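Local coordinates for guanine nucleotide exchange protein (Legionella pneumophila, PDB 1XSZ), which probably acts as a guanine nucleotide exchange factor for ADP-ribosylation factors, with a Sec7 domain whose active site is covered by a C-terminal cap, at residues V243-D248 / G262-T267; Q274-V279 / I297-Q302; T234-I239 / A311-D316; G104-I109 / F256-K261; V199-G204 / N323-Y328. All blocks are in the same frame, centred on the assembly; numbering follows the deposited sequence.

In the fold
Contacts 1, 2 and 5 belong to one antiparallel sheet of the capping domain. Contact 2 pairs two inner strands and is buried, whereas contacts 1 and 5 involve the two outermost strands and are partly buried. Contact 1 shares strand 260-268 with contact 4, the buried meeting of Sec7 helix 106-123 and the cap. Contact 3, the farthest from the chain centre, sets a loop against helix 306-315, which covers the isoleucine side of contact 2. Backbone ladders dominate contacts 1 and 2, while contacts 3 and 4 rest on methyl groups over aromatic faces. Contact 5 adds a lysine ammonium to a short strand pairing.

Contact 1: V243-D248 / G262-T267; sequences VKTTVD and GTITLT
Lys-244, Thr-246 and Asp-248 pair with Thr-267, Thr-265 and Thr-263 in an antiparallel ladder of six backbone hydrogen bonds, the two strand axes coming within 4.6 Å at 157°. Thr-245 with Leu-266 and Val-247 with Ile-264 are the non-hydrogen-bonded pairs between them. On the face of these two pairs the contacts are apolar. The CG2 methyl of Thr-245 lies alongside Leu-266 CG at 3.9 Å. Phe-224 and Leu-221 of helix 216-224 cover this side, which suits its branched aliphatic residues. At the start of the strand Val-243 sets CG1 against Leu-266 CB at 3.7 Å.

The other face is polar. Lys-244 has CG between the backbone N and the carbonyl carbon (chi1 63°), and the extended chain beyond it runs beside Thr-267, with CE 3.5 Å from Thr-267 CB. One water ties three residues together: it accepts from Thr-265 OG1 at 2.6 Å and donates to Asp-248 OD1 at 3.0 Å and to Thr-263 O at 2.9 Å. Gly-262, with positive phi and no side chain, lets its CA lie 3.2 Å from Asp-248 O.

The beta-branched threonines suit an extended backbone, and their hydroxyls find partners: Thr-267 bonds to Gln-274, Thr-263 to Tyr-260 and Thr-265 to the water. The edge strand is thus held by its backbone ladder and is apolar against helix 216-224, while on the other face a carboxylate and a long lysine chain suit an exposed edge; the bridging water probably helps to disperse the charge of Asp-248.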
# COMPACT_ATOMS: atom_id res chain seq x y z
N VAL A 243 -6.79 5.98 -24.33
CA VAL A 243 -6.27 5.79 -22.98
C VAL A 243 -4.85 6.32 -22.87
O VAL A 243 -3.95 5.90 -23.60
CB VAL A 243 -6.28 4.30 -22.57
CG1 VAL A 243 -5.72 4.14 -21.16
CG2 VAL A 243 -7.69 3.75 -22.63
N LYS A 244 -4.65 7.27 -21.96
CA LYS A 244 -3.34 7.86 -21.74
C LYS A 244 -2.75 7.21 -20.50
O LYS A 244 -3.48 6.67 -19.66
CB LYS A 244 -3.45 9.37 -21.53
CG LYS A 244 -4.26 9.77 -20.30
CD LYS A 244 -4.18 11.26 -20.04
CE LYS A 244 -4.92 11.64 -18.77
NZ LYS A 244 -4.79 13.09 -18.46
N THR A 245 -1.43 7.26 -20.38
CA THR A 245 -0.76 6.66 -19.23
C THR A 245 0.38 7.49 -18.68
O THR A 245 1.01 8.28 -19.39
CB THR A 245 -0.17 5.28 -19.58
OG1 THR A 245 0.71 5.41 -20.71
CG2 THR A 245 -1.28 4.29 -19.92
N THR A 246 0.62 7.31 -17.38
CA THR A 246 1.71 7.96 -16.68
C THR A 246 2.28 6.82 -15.85
O THR A 246 1.55 5.93 -15.42
CB THR A 246 1.23 9.10 -15.74
OG1 THR A 246 0.28 8.60 -14.80
CG2 THR A 246 0.60 10.22 -16.55
N VAL A 247 3.59 6.83 -15.65
CA VAL A 247 4.24 5.79 -14.88
C VAL A 247 4.99 6.35 -13.68
O VAL A 247 5.81 7.25 -13.82
CB VAL A 247 5.25 4.99 -15.75
CG1 VAL A 247 5.95 3.94 -14.89
CG2 VAL A 247 4.53 4.34 -16.92
N ASP A 248 4.68 5.80 -12.51
CA ASP A 248 5.34 6.20 -11.27
C ASP A 248 6.49 5.23 -11.05
O ASP A 248 6.26 4.06 -10.77
CB ASP A 248 4.38 6.09 -10.08
CG ASP A 248 3.65 7.39 -9.80
OD1 ASP A 248 3.00 7.93 -10.71
OD2 ASP A 248 3.73 7.87 -8.64
N GLY A 262 6.94 -0.31 -9.95
CA GLY A 262 6.20 0.88 -10.37
C GLY A 262 4.71 0.69 -10.58
O GLY A 262 4.20 -0.44 -10.58
N THR A 263 4.01 1.80 -10.75
CA THR A 263 2.58 1.81 -10.98
C THR A 263 2.26 2.60 -12.24
O THR A 263 2.75 3.72 -12.43
CB THR A 263 1.82 2.47 -9.81
OG1 THR A 263 2.07 1.72 -8.61
CG2 THR A 263 0.32 2.50 -10.08
N ILE A 264 1.43 2.02 -13.10
CA ILE A 264 1.02 2.67 -14.33
C ILE A 264 -0.41 3.13 -14.11
O ILE A 264 -1.25 2.35 -13.65
CB ILE A 264 1.04 1.69 -15.52
CG1 ILE A 264 2.43 1.08 -15.67
CG2 ILE A 264 0.61 2.41 -16.80
CD1 ILE A 264 2.49 -0.10 -16.62
N THR A 265 -0.70 4.39 -14.41
CA THR A 265 -2.05 4.90 -14.27
C THR A 265 -2.64 5.11 -15.65
O THR A 265 -2.09 5.84 -16.48
CB THR A 265 -2.08 6.23 -13.49
OG1 THR A 265 -1.57 6.02 -12.16
CG2 THR A 265 -3.51 6.75 -13.38
N LEU A 266 -3.76 4.43 -15.91
CA LEU A 266 -4.46 4.54 -17.19
C LEU A 266 -5.65 5.47 -17.04
O LEU A 266 -6.45 5.32 -16.12
CB LEU A 266 -4.96 3.16 -17.64
CG LEU A 266 -3.94 2.12 -18.09
CD1 LEU A 266 -3.04 1.72 -16.94
CD2 LEU A 266 -4.68 0.91 -18.62
N THR A 267 -5.77 6.42 -17.95
CA THR A 267 -6.88 7.35 -17.91
C THR A 267 -7.46 7.51 -19.31
O THR A 267 -6.74 7.81 -20.26
CB THR A 267 -6.44 8.74 -17.41
OG1 THR A 267 -5.80 8.62 -16.14
CG2 THR A 267 -7.64 9.67 -17.28
O HOH W 1 1.00 5.91 -11.68

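Contact 2: Q274-V279 / I297-Q302; sequences QATIQV and IIQPGQ
Ile-297 O is gripped twice, by the backbone N-H of Gln-278 at 2.8 Å and by a water that donates to it at 2.9 Å. The same water accepts from Gln-278 NE2 and bonds to Thr-276 OG1, so one molecule joins a carbonyl of one strand to two side chains of the other. Thr-276 holds OG1 between its backbone N and carbonyl carbon (chi1 55°), on the side of Gln-299, where a second water, 2.7 Å from OG1, donates to Gln-299 OE1 at 2.7 Å.

The two glutamine side chains cross obliquely with their amide planes 76° apart, and Gln-278 NE2 lies 3.7 Å from Gln-299 OE1. Long amides suit these positions because each NE2 can donate to Glu-105 OE1 of the Sec7 domain while the side chain serves other polar partners: for Gln-278 a water and, through OE1, Tyr-280 OH; for Gln-299 a water and Pro-203 O.

The opposite face is apolar. Ile-277 and Ile-298 lie side by side and point the same way, CG1 to CG1 at 4.2 Å, under Leu-221 of helix 216-224 and Ala-310 and Ala-314 of helix 306-315.

Thr-276 and Gln-299 exchange two backbone bonds, as do Gln-278 and Ile-297. Pro-300 fits opposite Ala-275, a non-hydrogen-bonded position whose N is not used toward this strand. Beyond it Gly-301 N donates to Gln-274 O at 2.8 Å from well above the carbonyl plane.

This is a central antiparallel strand pair of the capping-domain sheet, with helices packed on one face and the Sec7 domain met through glutamines on the other.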
# COMPACT_ATOMS: atom_id res chain seq x y z
N GLN A 274 -10.55 5.53 -14.99
CA GLN A 274 -9.16 5.36 -14.59
C GLN A 274 -8.91 4.02 -13.92
O GLN A 274 -9.82 3.41 -13.35
CB GLN A 274 -8.74 6.48 -13.64
CG GLN A 274 -8.44 7.80 -14.33
CD GLN A 274 -7.89 8.85 -13.37
OE1 GLN A 274 -7.43 9.91 -13.80
NE2 GLN A 274 -7.94 8.56 -12.08
N ALA A 275 -7.67 3.56 -14.01
CA ALA A 275 -7.28 2.30 -13.39
C ALA A 275 -5.77 2.35 -13.16
O ALA A 275 -5.04 2.96 -13.94
CB ALA A 275 -7.63 1.13 -14.31
N THR A 276 -5.32 1.72 -12.08
CA THR A 276 -3.89 1.67 -11.80
C THR A 276 -3.43 0.23 -11.90
O THR A 276 -4.18 -0.71 -11.59
CB THR A 276 -3.55 2.21 -10.40
OG1 THR A 276 -4.30 1.49 -9.41
CG2 THR A 276 -3.84 3.69 -10.31
N ILE A 277 -2.19 0.06 -12.34
CA ILE A 277 -1.61 -1.26 -12.48
C ILE A 277 -0.24 -1.26 -11.81
O ILE A 277 0.67 -0.54 -12.24
CB ILE A 277 -1.45 -1.65 -13.97
CG1 ILE A 277 -2.81 -1.60 -14.67
CG2 ILE A 277 -0.84 -3.04 -14.08
CD1 ILE A 277 -2.74 -1.93 -16.15
N GLN A 278 -0.12 -2.03 -10.74
CA GLN A 278 1.14 -2.14 -10.00
C GLN A 278 1.85 -3.42 -10.39
O GLN A 278 1.21 -4.47 -10.55
CB GLN A 278 0.87 -2.18 -8.50
CG GLN A 278 0.10 -1.01 -7.96
CD GLN A 278 -0.30 -1.24 -6.52
OE1 GLN A 278 0.54 -1.52 -5.66
NE2 GLN A 278 -1.59 -1.14 -6.24
N VAL A 279 3.16 -3.36 -10.52
CA VAL A 279 3.95 -4.52 -10.87
C VAL A 279 5.01 -4.80 -9.82
O VAL A 279 5.69 -3.89 -9.35
CB VAL A 279 4.65 -4.32 -12.24
CG1 VAL A 279 5.52 -5.51 -12.56
CG2 VAL A 279 3.61 -4.12 -13.33
N ILE A 297 -1.21 -5.97 -9.67
CA ILE A 297 -2.41 -5.55 -8.95
C ILE A 297 -3.08 -4.46 -9.78
O ILE A 297 -2.48 -3.42 -10.07
CB ILE A 297 -2.06 -4.99 -7.54
CG1 ILE A 297 -1.36 -6.08 -6.71
CG2 ILE A 297 -3.32 -4.52 -6.85
CD1 ILE A 297 -0.88 -5.62 -5.34
N ILE A 298 -4.33 -4.71 -10.16
CA ILE A 298 -5.10 -3.79 -10.99
C ILE A 298 -6.29 -3.27 -10.21
O ILE A 298 -7.10 -4.05 -9.71
CB ILE A 298 -5.60 -4.50 -12.27
CG1 ILE A 298 -4.40 -5.08 -13.02
CG2 ILE A 298 -6.38 -3.54 -13.14
CD1 ILE A 298 -4.76 -5.89 -14.25
N GLN A 299 -6.41 -1.95 -10.11
CA GLN A 299 -7.49 -1.34 -9.35
C GLN A 299 -8.22 -0.25 -10.12
O GLN A 299 -7.60 0.62 -10.71
CB GLN A 299 -6.94 -0.73 -8.05
CG GLN A 299 -6.21 -1.73 -7.18
CD GLN A 299 -5.46 -1.08 -6.03
OE1 GLN A 299 -5.11 0.10 -6.09
NE2 GLN A 299 -5.18 -1.86 -5.00
N PRO A 300 -9.56 -0.30 -10.11
CA PRO A 300 -10.33 0.72 -10.82
C PRO A 300 -10.40 1.99 -9.97
O PRO A 300 -10.41 1.91 -8.74
CB PRO A 300 -11.69 0.07 -11.00
CG PRO A 300 -11.82 -0.77 -9.75
CD PRO A 300 -10.43 -1.37 -9.60
N GLY A 301 -10.45 3.14 -10.63
CA GLY A 301 -10.56 4.40 -9.92
C GLY A 301 -11.99 4.64 -9.49
O GLY A 301 -12.86 3.81 -9.75
N GLN A 302 -12.25 5.78 -8.85
CA GLN A 302 -13.60 6.08 -8.39
C GLN A 302 -14.54 6.62 -9.47
O GLN A 302 -15.75 6.55 -9.33
CB GLN A 302 -13.55 7.07 -7.22
CG GLN A 302 -12.90 8.40 -7.55
CD GLN A 302 -12.95 9.37 -6.38
OE1 GLN A 302 -14.02 9.76 -5.92
NE2 GLN A 302 -11.78 9.75 -5.88
O HOH W 2 -3.34 -1.11 -8.59
O HOH W 3 -5.43 2.55 -7.24

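Contact 3: T234-I239 / A311-D316; sequences TVFPGI and AKAAAD
The loop carrying Phe-236 and Gly-238 bends round the last turn of helix 306-315, its CA atoms coming nearest at 6.0 Å between Phe-236 and Ala-313. One bent hydrogen bond ties the loop backbone to a side chain of the helix end: Gly-238 N donates to Asp-316 OD2 at 3.2 Å with 138° at the hydrogen, meeting the carboxylate on its syn side but 27° out of its plane. Glycine suits the spot because nothing projects from its CA toward the carboxylate.

Phe-236 carries most of the apolar contact. With CG anti to the carbonyl carbon (chi1 -57°), its ring takes Ala-313 CB over the centre of one face, 4.1 Å from the centroid, a CH-pi contact. Val-235 CG1 lies over the opposite face toward the rim, so the ring is sandwiched between two methyl groups. At the ring edge, in plane, sits Asp-316 CB, 3.7 Å from CD2, and ring and carboxylate are nearly coplanar. CE2 also comes within 3.4 Å of Ala-313 O. The small alanine allows the helix to lie this near, and the ring continues inward to Ile-277 of the sheet.

Ile-239 CG2 lies at a long 4.4 Å from Lys-312 CB. A water donates to Val-235 O at 2.9 Å and to Asp-316 O at 3.1 Å, while Thr-217 OG1 also bonds to Asp-316 O.

The aromatic ring thus supplies the apolar grip. Asp-316, whose charge the carboxyl end of a helix would if anything disfavour, is probably steadied by the glycine N-H.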
# COMPACT_ATOMS: atom_id res chain seq x y z
N THR A 234 -0.98 -1.33 -26.78
CA THR A 234 -0.09 -2.31 -27.38
C THR A 234 0.10 -3.44 -26.37
O THR A 234 0.49 -4.55 -26.71
CB THR A 234 1.30 -1.71 -27.73
OG1 THR A 234 1.90 -1.17 -26.55
CG2 THR A 234 1.15 -0.61 -28.78
N VAL A 235 -0.18 -3.13 -25.10
CA VAL A 235 -0.08 -4.11 -24.03
C VAL A 235 -1.46 -4.73 -23.81
O VAL A 235 -1.59 -5.94 -23.65
CB VAL A 235 0.38 -3.45 -22.70
CG1 VAL A 235 0.45 -4.50 -21.60
CG2 VAL A 235 1.74 -2.78 -22.89
N PHE A 236 -2.48 -3.88 -23.82
CA PHE A 236 -3.86 -4.31 -23.63
C PHE A 236 -4.73 -3.92 -24.82
O PHE A 236 -5.38 -2.88 -24.81
CB PHE A 236 -4.45 -3.66 -22.37
CG PHE A 236 -3.67 -3.95 -21.12
CD1 PHE A 236 -2.91 -2.96 -20.52
CD2 PHE A 236 -3.70 -5.22 -20.55
CE1 PHE A 236 -2.18 -3.22 -19.36
CE2 PHE A 236 -2.97 -5.49 -19.39
CZ PHE A 236 -2.22 -4.49 -18.80
N PRO A 237 -4.75 -4.75 -25.87
CA PRO A 237 -5.55 -4.46 -27.07
C PRO A 237 -7.03 -4.17 -26.77
O PRO A 237 -7.67 -3.39 -27.46
CB PRO A 237 -5.37 -5.72 -27.91
CG PRO A 237 -3.98 -6.15 -27.56
CD PRO A 237 -3.98 -5.99 -26.05
N GLY A 238 -7.55 -4.81 -25.72
CA GLY A 238 -8.94 -4.61 -25.35
C GLY A 238 -9.36 -3.17 -25.10
O GLY A 238 -10.37 -2.71 -25.64
N ILE A 239 -8.59 -2.45 -24.28
CA ILE A 239 -8.91 -1.07 -23.96
C ILE A 239 -9.07 -0.19 -25.20
O ILE A 239 -8.75 -0.61 -26.32
CB ILE A 239 -7.83 -0.44 -23.05
CG1 ILE A 239 -6.49 -0.40 -23.79
CG2 ILE A 239 -7.71 -1.25 -21.77
CD1 ILE A 239 -5.37 0.21 -22.98
N ALA A 311 -11.24 -4.07 -15.45
CA ALA A 311 -11.64 -5.44 -15.79
C ALA A 311 -11.07 -5.86 -17.14
O ALA A 311 -10.66 -7.00 -17.32
CB ALA A 311 -13.15 -5.56 -15.80
N LYS A 312 -11.06 -4.93 -18.09
CA LYS A 312 -10.52 -5.23 -19.42
C LYS A 312 -9.03 -5.52 -19.34
O LYS A 312 -8.53 -6.46 -19.96
CB LYS A 312 -10.76 -4.06 -20.37
CG LYS A 312 -12.21 -3.88 -20.78
CD LYS A 312 -12.38 -2.70 -21.72
CE LYS A 312 -13.85 -2.47 -22.04
NZ LYS A 312 -14.04 -1.30 -22.94
N ALA A 313 -8.30 -4.72 -18.57
CA ALA A 313 -6.87 -4.94 -18.44
C ALA A 313 -6.62 -6.32 -17.81
O ALA A 313 -5.80 -7.09 -18.30
CB ALA A 313 -6.24 -3.84 -17.59
N ALA A 314 -7.34 -6.63 -16.73
CA ALA A 314 -7.16 -7.91 -16.06
C ALA A 314 -7.53 -9.09 -16.97
O ALA A 314 -6.85 -10.12 -16.98
CB ALA A 314 -8.00 -7.95 -14.78
N ALA A 315 -8.61 -8.93 -17.73
CA ALA A 315 -9.07 -9.98 -18.62
C ALA A 315 -8.15 -10.21 -19.82
O ALA A 315 -8.19 -11.28 -20.42
CB ALA A 315 -10.48 -9.68 -19.10
N ASP A 316 -7.33 -9.22 -20.16
CA ASP A 316 -6.43 -9.34 -21.30
C ASP A 316 -5.26 -10.30 -21.05
O ASP A 316 -4.58 -10.71 -21.99
CB ASP A 316 -5.90 -7.97 -21.72
CG ASP A 316 -6.86 -7.23 -22.62
OD1 ASP A 316 -7.84 -7.85 -23.10
OD2 ASP A 316 -6.65 -6.02 -22.87
O HOH W 4 -3.27 -8.26 -23.46

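Contact 4: G104-I109 / F256-K261; sequences GEAQKI and FFTGYK
Ala-106 CB lies over one face of the Tyr-260 ring, a CH-pi contact 3.6 Å from the centroid and offset toward the rim, with CG the nearest ring atom at 3.4 Å. Tyr-260 has CG anti to its backbone N (chi1 -176°). Its ring lies against the first turn of helix 106-123, where an alanine is small enough to let it come this near.

Apolar contacts continue along the helix. Ile-109 and Thr-258 meet tip to tip, CD1 to CG2 at 4.0 Å, while Ile-109 CG2 approaches Phe-257 CE2 obliquely at 4.2 Å. Phe-257 in turn packs on Ile-142 and Thr-146 of helix 131-149.

The polar contacts involve the Tyr-260 hydroxyl. A water lies 3.0 Å from Gln-107 OE1 and 2.7 Å from Tyr-260 OH, which also bonds to Thr-263 OG1. The Gln-107 amide stands 82° to the tyrosine ring.

Within each segment the turns are also secured. Thr-258 OG1 accepts from Tyr-260 N in an ST turn and bonds to Leu-254 O, and Gly-259 supplies the positive phi with which the chain leaves helix 252-258. Lys-108 NZ makes a salt bridge to Glu-105 OE2 at 2.8 Å and another to Asp-62.

These two segments touch mostly through carbon, and bonds from Glu-105 and Ala-106 to the sheet complete the joint. The buried tyrosine gives its face to a methyl group, while Thr-263 and a water satisfy its hydroxyl.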
# COMPACT_ATOMS: atom_id res chain seq x y z
N GLY A 104 -0.12 -4.57 1.37
CA GLY A 104 0.92 -5.26 0.63
C GLY A 104 1.28 -4.50 -0.63
O GLY A 104 1.81 -5.08 -1.58
N GLU A 105 1.00 -3.20 -0.63
CA GLU A 105 1.27 -2.33 -1.77
C GLU A 105 2.30 -1.28 -1.37
O GLU A 105 2.15 -0.62 -0.35
CB GLU A 105 -0.02 -1.65 -2.21
CG GLU A 105 -1.10 -2.64 -2.64
CD GLU A 105 -2.46 -1.99 -2.70
OE1 GLU A 105 -2.69 -1.16 -3.60
OE2 GLU A 105 -3.30 -2.31 -1.84
N ALA A 106 3.32 -1.12 -2.20
CA ALA A 106 4.42 -0.20 -1.94
C ALA A 106 4.07 1.23 -1.58
O ALA A 106 4.58 1.76 -0.58
CB ALA A 106 5.38 -0.21 -3.12
N GLN A 107 3.23 1.89 -2.36
CA GLN A 107 2.91 3.28 -2.06
C GLN A 107 2.15 3.45 -0.76
O GLN A 107 2.32 4.46 -0.07
CB GLN A 107 2.15 3.92 -3.22
CG GLN A 107 3.00 4.06 -4.48
CD GLN A 107 2.34 4.91 -5.56
OE1 GLN A 107 2.91 5.11 -6.63
NE2 GLN A 107 1.15 5.41 -5.27
N LYS A 108 1.34 2.46 -0.40
CA LYS A 108 0.58 2.54 0.85
C LYS A 108 1.52 2.35 2.03
O LYS A 108 1.42 3.05 3.04
CB LYS A 108 -0.53 1.48 0.85
CG LYS A 108 -1.65 1.82 -0.12
CD LYS A 108 -2.72 0.74 -0.15
CE LYS A 108 -3.85 1.14 -1.08
NZ LYS A 108 -4.80 0.01 -1.27
N ILE A 109 2.44 1.39 1.92
CA ILE A 109 3.42 1.16 2.97
C ILE A 109 4.22 2.46 3.17
O ILE A 109 4.46 2.89 4.29
CB ILE A 109 4.38 0.03 2.58
CG1 ILE A 109 3.63 -1.31 2.61
CG2 ILE A 109 5.58 -0.02 3.52
CD1 ILE A 109 4.37 -2.43 1.91
N PHE A 256 13.58 -2.82 -3.15
CA PHE A 256 14.33 -3.72 -2.28
C PHE A 256 13.38 -4.45 -1.32
O PHE A 256 13.39 -5.68 -1.22
CB PHE A 256 15.35 -2.87 -1.49
CG PHE A 256 16.13 -3.61 -0.43
CD1 PHE A 256 15.53 -3.99 0.78
CD2 PHE A 256 17.49 -3.85 -0.60
CE1 PHE A 256 16.29 -4.58 1.79
CE2 PHE A 256 18.25 -4.43 0.41
CZ PHE A 256 17.65 -4.80 1.61
N PHE A 257 12.54 -3.68 -0.66
CA PHE A 257 11.63 -4.23 0.34
C PHE A 257 10.49 -5.10 -0.17
O PHE A 257 10.18 -6.14 0.43
CB PHE A 257 11.08 -3.06 1.17
CG PHE A 257 10.27 -3.46 2.38
CD1 PHE A 257 10.80 -4.31 3.35
CD2 PHE A 257 8.99 -2.95 2.56
CE1 PHE A 257 10.06 -4.64 4.49
CE2 PHE A 257 8.24 -3.28 3.69
CZ PHE A 257 8.78 -4.12 4.66
N THR A 258 9.88 -4.69 -1.28
CA THR A 258 8.71 -5.38 -1.82
C THR A 258 8.79 -5.94 -3.23
O THR A 258 7.89 -6.67 -3.65
CB THR A 258 7.49 -4.44 -1.84
OG1 THR A 258 7.67 -3.46 -2.86
CG2 THR A 258 7.31 -3.73 -0.49
N GLY A 259 9.83 -5.58 -3.98
CA GLY A 259 9.96 -6.04 -5.36
C GLY A 259 9.21 -5.12 -6.32
O GLY A 259 9.09 -5.39 -7.51
N TYR A 260 8.72 -4.01 -5.79
CA TYR A 260 7.96 -3.02 -6.55
C TYR A 260 8.74 -2.52 -7.77
O TYR A 260 9.92 -2.17 -7.66
CB TYR A 260 7.62 -1.86 -5.62
CG TYR A 260 6.75 -0.75 -6.18
CD1 TYR A 260 5.54 -1.03 -6.82
CD2 TYR A 260 7.11 0.58 -6.00
CE1 TYR A 260 4.70 0.01 -7.24
CE2 TYR A 260 6.29 1.62 -6.41
CZ TYR A 260 5.09 1.33 -7.03
OH TYR A 260 4.29 2.37 -7.44
N LYS A 261 8.06 -2.49 -8.91
CA LYS A 261 8.66 -2.01 -10.15
C LYS A 261 7.94 -0.78 -10.69
O LYS A 261 8.29 -0.26 -11.75
CB LYS A 261 8.65 -3.12 -11.22
CG LYS A 261 9.48 -4.33 -10.86
CD LYS A 261 9.80 -5.18 -12.08
CE LYS A 261 10.72 -4.43 -13.04
NZ LYS A 261 11.12 -5.27 -14.20
O HOH W 5 5.73 4.70 -7.49

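Contact 5: V199-G204 / N323-Y328; sequences VKTSPG and NFKATY
Lys-325 reaches across Thr-201 where the loop after helix 179-191 leads into strand 204-208 of the cap's antiparallel sheet, strand 323-325 being its edge. The single beta bridge here is the hydrogen-bonded pair Gly-204 with Lys-325: Gly-204 N donates to Lys-325 O at 2.8 Å, and Lys-325 N donates back to Gly-204 O at 3.0 Å. Gly-204 has a positive phi, a conformation that glycine adopts easily.

In the lysine CG is anti to the backbone N (chi1 -168°); the extended chain beyond it passes over residues 201-203. Its CB passes Ser-202 O at 3.3 Å, and its CD comes within 3.4 Å of Thr-201 OG1. The two side chains cross at a slant, the threonine hydroxyl beside the aliphatic stem and near the ammonium end. A long flexible chain suits this reach, since the polar end lies well away from the strand that bears it; Glu-58 of Sec7 helix 57-64 adds a salt bridge to it.

Thr-201 also sets CG2 slantwise against Asn-323 CG at 3.9 Å, and Asn-323 ND2 bonds to Glu-206. Pro-203 turns its ring flank to the chain after the strand, with CB 3.5 Å from Ala-326 O.

The ammonium group finishes in a cluster of acceptors: Lys-325 NZ donates to Thr-201 O at 2.9 Å from well above that carbonyl's plane, and more weakly to Thr-201 OG1 at 3.3 Å.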
# COMPACT_ATOMS: atom_id res chain seq x y z
N VAL A 199 -1.36 -7.90 4.99
CA VAL A 199 -2.63 -8.43 4.53
C VAL A 199 -2.28 -9.55 3.54
O VAL A 199 -1.24 -9.49 2.89
CB VAL A 199 -3.47 -7.36 3.79
CG1 VAL A 199 -3.80 -6.22 4.73
CG2 VAL A 199 -2.71 -6.83 2.58
N LYS A 200 -3.14 -10.56 3.42
CA LYS A 200 -2.86 -11.65 2.49
C LYS A 200 -3.30 -11.30 1.08
O LYS A 200 -2.78 -11.84 0.10
CB LYS A 200 -3.55 -12.95 2.95
CG LYS A 200 -5.05 -12.85 3.09
CD LYS A 200 -5.65 -14.18 3.56
CE LYS A 200 -5.12 -14.58 4.93
NZ LYS A 200 -5.68 -15.89 5.38
N THR A 201 -4.26 -10.38 0.97
CA THR A 201 -4.78 -9.94 -0.32
C THR A 201 -4.93 -8.43 -0.34
O THR A 201 -5.09 -7.79 0.70
CB THR A 201 -6.15 -10.57 -0.63
OG1 THR A 201 -7.11 -10.13 0.35
CG2 THR A 201 -6.08 -12.09 -0.61
N SER A 202 -4.89 -7.85 -1.54
CA SER A 202 -5.03 -6.40 -1.70
C SER A 202 -6.26 -6.06 -2.54
O SER A 202 -6.75 -6.89 -3.31
CB SER A 202 -3.78 -5.83 -2.38
OG SER A 202 -2.63 -6.03 -1.57
N PRO A 203 -6.78 -4.83 -2.40
CA PRO A 203 -7.95 -4.41 -3.17
C PRO A 203 -7.76 -4.57 -4.68
O PRO A 203 -6.66 -4.38 -5.20
CB PRO A 203 -8.13 -2.95 -2.77
CG PRO A 203 -7.54 -2.89 -1.39
CD PRO A 203 -6.32 -3.76 -1.50
N GLY A 204 -8.85 -4.94 -5.36
CA GLY A 204 -8.81 -5.08 -6.80
C GLY A 204 -8.54 -6.48 -7.31
O GLY A 204 -8.88 -7.46 -6.66
N ASN A 323 -6.78 -13.45 -6.98
CA ASN A 323 -7.67 -12.93 -5.96
C ASN A 323 -8.46 -11.71 -6.41
O ASN A 323 -7.94 -10.86 -7.14
CB ASN A 323 -6.87 -12.52 -4.72
CG ASN A 323 -5.92 -13.60 -4.25
OD1 ASN A 323 -6.33 -14.73 -3.97
ND2 ASN A 323 -4.64 -13.26 -4.15
N PHE A 324 -9.71 -11.64 -5.97
CA PHE A 324 -10.58 -10.51 -6.25
C PHE A 324 -10.91 -9.94 -4.87
O PHE A 324 -11.30 -10.69 -3.97
CB PHE A 324 -11.91 -10.97 -6.85
CG PHE A 324 -11.78 -11.66 -8.17
CD1 PHE A 324 -11.87 -10.94 -9.36
CD2 PHE A 324 -11.61 -13.04 -8.23
CE1 PHE A 324 -11.81 -11.59 -10.59
CE2 PHE A 324 -11.54 -13.70 -9.46
CZ PHE A 324 -11.65 -12.97 -10.64
N LYS A 325 -10.77 -8.63 -4.70
CA LYS A 325 -11.07 -8.00 -3.42
C LYS A 325 -11.72 -6.65 -3.67
O LYS A 325 -11.33 -5.91 -4.58
CB LYS A 325 -9.80 -7.83 -2.59
CG LYS A 325 -10.05 -7.44 -1.13
CD LYS A 325 -8.74 -7.28 -0.38
CE LYS A 325 -8.96 -7.36 1.13
NZ LYS A 325 -7.67 -7.30 1.86
N ALA A 326 -12.71 -6.32 -2.85
CA ALA A 326 -13.40 -5.05 -2.98
C ALA A 326 -12.46 -3.86 -2.83
O ALA A 326 -11.41 -3.96 -2.19
CB ALA A 326 -14.50 -4.96 -1.92
N THR A 327 -12.83 -2.74 -3.43
CA THR A 327 -12.05 -1.52 -3.27
C THR A 327 -12.95 -0.67 -2.39
O THR A 327 -14.07 -1.06 -2.07
CB THR A 327 -11.80 -0.77 -4.60
OG1 THR A 327 -13.04 -0.31 -5.13
CG2 THR A 327 -11.08 -1.66 -5.60
N TYR A 328 -12.47 0.51 -2.01
CA TYR A 328 -13.27 1.39 -1.17
C TYR A 328 -14.58 1.77 -1.86
O TYR A 328 -15.60 1.98 -1.21
CB TYR A 328 -12.47 2.65 -0.85
CG TYR A 328 -13.11 3.54 0.20
CD1 TYR A 328 -13.20 3.13 1.53
CD2 TYR A 328 -13.59 4.81 -0.13
CE1 TYR A 328 -13.75 3.96 2.51
CE2 TYR A 328 -14.15 5.64 0.84
CZ TYR A 328 -14.22 5.21 2.16
OH TYR A 328 -14.74 6.03 3.14